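Local coordinates for FG41 Malonate Semialdehyde Decarboxylase (Coryneform bacterium, PDB 4LHP), which belongs to the tautomerase superfamily, built on the beta-alpha-beta fold of the MIF clan, and assembles from three copies of its chain, at residues E14-A26 with A35-P47. Numbering follows the deposited sequence.
Sequences EQRRAIADAVHDA and ARDRFQILTAHDP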
# COMPACT_ATOMS: atom_id res chain seq x y z
N GLU A 14 16.25 4.35 -16.56
CA GLU A 14 17.11 3.18 -16.68
C GLU A 14 17.47 2.62 -15.31
O GLU A 14 17.35 1.42 -15.07
CB GLU A 14 18.38 3.52 -17.46
N GLN A 15 17.90 3.50 -14.41
CA GLN A 15 18.34 3.09 -13.09
C GLN A 15 17.19 2.46 -12.30
O GLN A 15 17.38 1.46 -11.61
CB GLN A 15 18.91 4.27 -12.31
CG GLN A 15 19.80 3.86 -11.14
CD GLN A 15 20.24 5.04 -10.30
OE1 GLN A 15 19.52 6.03 -10.17
NE2 GLN A 15 21.43 4.95 -9.72
N ARG A 16 16.00 3.06 -12.39
CA ARG A 16 14.84 2.54 -11.68
C ARG A 16 14.61 1.10 -12.08
O ARG A 16 14.61 0.20 -11.25
CB ARG A 16 13.58 3.33 -12.03
CG ARG A 16 13.59 4.78 -11.59
CD ARG A 16 12.42 5.50 -12.23
NE ARG A 16 12.62 6.95 -12.27
CZ ARG A 16 11.90 7.78 -13.01
NH1 ARG A 16 10.92 7.32 -13.78
NH2 ARG A 16 12.16 9.08 -12.99
N ARG A 17 14.41 0.89 -13.37
CA ARG A 17 14.20 -0.44 -13.91
C ARG A 17 15.27 -1.40 -13.39
O ARG A 17 14.97 -2.55 -13.07
CB ARG A 17 14.20 -0.39 -15.44
CG ARG A 17 13.98 -1.73 -16.11
CD ARG A 17 12.88 -2.53 -15.43
NE ARG A 17 12.91 -3.93 -15.84
CZ ARG A 17 11.98 -4.55 -16.56
NH1 ARG A 17 10.89 -3.90 -16.97
NH2 ARG A 17 12.13 -5.83 -16.86
N ALA A 18 16.50 -0.92 -13.31
CA ALA A 18 17.60 -1.72 -12.76
C ALA A 18 17.38 -1.99 -11.27
O ALA A 18 17.54 -3.12 -10.81
CB ALA A 18 18.93 -1.02 -12.99
N ILE A 19 17.02 -0.95 -10.52
CA ILE A 19 16.64 -1.11 -9.13
C ILE A 19 15.60 -2.23 -9.02
O ILE A 19 15.73 -3.13 -8.20
CB ILE A 19 16.05 0.19 -8.54
CG1 ILE A 19 17.14 1.25 -8.36
CG2 ILE A 19 15.38 -0.08 -7.20
CD1 ILE A 19 16.62 2.62 -7.98
N ALA A 20 14.58 -2.16 -9.87
CA ALA A 20 13.50 -3.14 -9.84
C ALA A 20 14.01 -4.54 -10.17
O ALA A 20 13.58 -5.52 -9.57
CB ALA A 20 12.40 -2.73 -10.82
N ASP A 21 14.94 -4.62 -11.12
CA ASP A 21 15.52 -5.90 -11.51
C ASP A 21 16.28 -6.52 -10.35
O ASP A 21 16.21 -7.73 -10.12
CB ASP A 21 16.45 -5.72 -12.70
CG ASP A 21 15.71 -5.44 -14.00
OD1 ASP A 21 14.59 -5.97 -14.18
OD2 ASP A 21 16.25 -4.70 -14.84
N ALA A 22 17.01 -5.69 -9.62
CA ALA A 22 17.86 -6.16 -8.54
C ALA A 22 17.03 -6.68 -7.37
O ALA A 22 17.39 -7.67 -6.73
CB ALA A 22 18.79 -5.05 -8.08
N VAL A 23 15.93 -6.00 -7.08
CA VAL A 23 15.07 -6.41 -5.98
C VAL A 23 14.42 -7.75 -6.30
O VAL A 23 14.39 -8.65 -5.46
CB VAL A 23 14.00 -5.36 -5.66
CG1 VAL A 23 13.04 -5.88 -4.60
CG2 VAL A 23 14.65 -4.07 -5.18
N HIS A 24 13.93 -7.90 -7.53
CA HIS A 24 13.33 -9.17 -7.92
C HIS A 24 14.35 -10.30 -7.82
O HIS A 24 14.08 -11.33 -7.19
CB HIS A 24 12.78 -9.13 -9.35
CG HIS A 24 12.11 -10.40 -9.76
ND1 HIS A 24 11.01 -10.90 -9.10
CD2 HIS A 24 12.39 -11.28 -10.75
CE1 HIS A 24 10.64 -12.03 -9.67
NE2 HIS A 24 11.46 -12.28 -10.67
N ASP A 25 15.51 -10.12 -8.43
CA ASP A 25 16.55 -11.15 -8.43
C ASP A 25 16.94 -11.53 -7.01
O ASP A 25 17.20 -12.70 -6.72
CB ASP A 25 17.78 -10.69 -9.21
CG ASP A 25 17.53 -10.60 -10.70
OD1 ASP A 25 16.51 -11.13 -11.17
OD2 ASP A 25 18.37 -10.00 -11.41
N ALA A 26 16.98 -10.55 -6.11
CA ALA A 26 17.30 -10.81 -4.72
C ALA A 26 16.25 -11.72 -4.08
O ALA A 26 16.59 -12.65 -3.34
CB ALA A 26 17.42 -9.50 -3.94
N ALA A 35 10.78 -17.90 -10.92
CA ALA A 35 11.56 -16.84 -11.54
C ALA A 35 10.65 -15.78 -12.13
O ALA A 35 11.01 -14.61 -12.19
CB ALA A 35 12.47 -17.42 -12.61
N ARG A 36 9.46 -16.19 -12.56
CA ARG A 36 8.51 -15.27 -13.17
C ARG A 36 7.44 -14.82 -12.19
O ARG A 36 6.42 -14.26 -12.59
CB ARG A 36 7.85 -15.92 -14.39
CG ARG A 36 8.85 -16.28 -15.48
CD ARG A 36 8.15 -16.77 -16.74
NE ARG A 36 7.31 -15.73 -17.33
CZ ARG A 36 7.78 -14.64 -17.93
NH1 ARG A 36 9.09 -14.42 -18.02
NH2 ARG A 36 6.94 -13.75 -18.45
N ASP A 37 7.67 -15.06 -10.90
CA ASP A 37 6.78 -14.54 -9.87
C ASP A 37 7.16 -13.09 -9.60
O ASP A 37 7.56 -12.72 -8.50
CB ASP A 37 6.90 -15.37 -8.58
CG ASP A 37 5.82 -15.03 -7.57
OD1 ASP A 37 4.94 -14.21 -7.89
OD2 ASP A 37 5.84 -15.60 -6.46
N ARG A 38 7.03 -12.26 -10.64
CA ARG A 38 7.44 -10.87 -10.57
C ARG A 38 6.24 -9.95 -10.66
O ARG A 38 5.54 -9.90 -11.67
CB ARG A 38 8.42 -10.53 -11.70
CG ARG A 38 8.95 -9.11 -11.61
CD ARG A 38 10.05 -8.83 -12.63
NE ARG A 38 10.74 -7.59 -12.30
CZ ARG A 38 11.82 -7.14 -12.93
NH1 ARG A 38 12.34 -7.81 -13.95
NH2 ARG A 38 12.37 -6.00 -12.55
N PHE A 39 6.01 -9.20 -9.59
CA PHE A 39 4.88 -8.29 -9.52
C PHE A 39 5.29 -7.04 -8.78
O PHE A 39 5.48 -7.06 -7.56
CB PHE A 39 3.69 -8.99 -8.87
CG PHE A 39 3.26 -10.21 -9.61
CD1 PHE A 39 3.70 -11.47 -9.23
CD2 PHE A 39 2.45 -10.10 -10.72
CE1 PHE A 39 3.31 -12.59 -9.93
CE2 PHE A 39 2.06 -11.22 -11.43
CZ PHE A 39 2.49 -12.47 -11.03
N GLN A 40 5.45 -5.96 -9.53
CA GLN A 40 6.07 -4.75 -9.02
C GLN A 40 5.35 -3.51 -9.53
O GLN A 40 4.92 -3.46 -10.68
CB GLN A 40 7.53 -4.69 -9.47
CG GLN A 40 8.38 -5.86 -9.01
CD GLN A 40 9.83 -5.70 -9.41
OE1 GLN A 40 10.14 -5.27 -10.52
NE2 GLN A 40 10.73 -6.04 -8.49
N ILE A 41 5.23 -2.51 -8.66
CA ILE A 41 4.71 -1.21 -9.06
C ILE A 41 5.75 -0.15 -8.73
O ILE A 41 6.12 0.04 -7.57
CB ILE A 41 3.40 -0.87 -8.34
CG1 ILE A 41 2.33 -1.92 -8.66
CG2 ILE A 41 2.92 0.52 -8.76
CD1 ILE A 41 1.08 -1.81 -7.82
N LEU A 42 6.22 0.54 -9.77
CA LEU A 42 7.21 1.59 -9.60
C LEU A 42 6.56 2.96 -9.63
O LEU A 42 5.94 3.34 -10.62
CB LEU A 42 8.27 1.51 -10.69
CG LEU A 42 9.44 0.57 -10.38
CD1 LEU A 42 8.92 -0.78 -9.94
CD2 LEU A 42 10.34 0.44 -11.59
N THR A 43 6.70 3.70 -8.54
CA THR A 43 6.21 5.07 -8.47
C THR A 43 7.38 6.00 -8.22
O THR A 43 8.00 5.97 -7.16
CB THR A 43 5.18 5.25 -7.35
OG1 THR A 43 4.18 4.22 -7.43
CG2 THR A 43 4.51 6.61 -7.47
N ALA A 44 7.70 6.83 -9.22
CA ALA A 44 8.75 7.82 -9.08
C ALA A 44 8.16 9.13 -8.59
O ALA A 44 7.20 9.65 -9.17
CB ALA A 44 9.47 8.02 -10.40
N HIS A 45 8.73 9.66 -7.51
CA HIS A 45 8.22 10.87 -6.88
C HIS A 45 9.22 12.00 -6.98
O HIS A 45 10.42 11.78 -7.11
CB HIS A 45 7.94 10.63 -5.40
CG HIS A 45 6.94 9.55 -5.13
ND1 HIS A 45 5.68 9.81 -4.64
CD2 HIS A 45 7.01 8.20 -5.27
CE1 HIS A 45 5.02 8.67 -4.50
NE2 HIS A 45 5.81 7.68 -4.87
N ASP A 46 8.72 13.23 -6.90
CA ASP A 46 9.56 14.36 -6.55
C ASP A 46 10.09 14.06 -5.16
O ASP A 46 9.33 13.67 -4.28
CB ASP A 46 8.74 15.65 -6.56
CG ASP A 46 9.58 16.87 -6.26
OD1 ASP A 46 9.93 17.08 -5.07
OD2 ASP A 46 9.89 17.62 -7.20
N PRO A 47 11.41 14.22 -4.94
CA PRO A 47 12.01 13.82 -3.66
C PRO A 47 11.33 14.44 -2.44
O PRO A 47 11.35 13.84 -1.37
CB PRO A 47 13.45 14.32 -3.79
CG PRO A 47 13.71 14.30 -5.25
CD PRO A 47 12.42 14.72 -5.89
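With CG anti to the backbone N (chi1 -176°) and the chain extended as far as NE, Arg38 runs along one face of the His24 imidazole, whose own chi1 of -177° swings it off the helix toward residues 35-38. Arg38 CB lies 3.6 Å from the ring centroid in a CH-pi contact, and the guanidinium plane lies parallel to the ring, with His24 CB over one of its faces near the rim. In the ring plane, His24 NE2 donates a nearly straight 2.8 Å bond to Ala35 O. Acceptors at two edges fix the Arg38 guanidinium in rotation: NH2 (2.8 Å) and NH1 (2.9 Å) both donate end-on to Asp21 OD1 in a salt bridge, while NE (3.0 Å) and NH2 share Gln40 OE1. Arg17 NE is a third donor to Asp21 OD1, and the shared carboxylate probably offsets the 3.5 Å approach of Arg17 NH2 to Arg38 NH1. Gln40 NE2 donates to Ala20 O at 3.1 Å, on the opposite face from the helical N-H of His24. Farther along, Leu42 CD2 packs on Ala20 CB (3.9 Å), and Ala44 CB sits over the centre of the Arg16 guanidinium. Segment 14-26 runs roughly antiparallel (147°) to strand 39-45; its helix 13-31 is the beta-alpha-beta crossover from strand 2-8, helix 78-92 flanks it, and Phe39 and Gln40 continue the sheet into a second subunit.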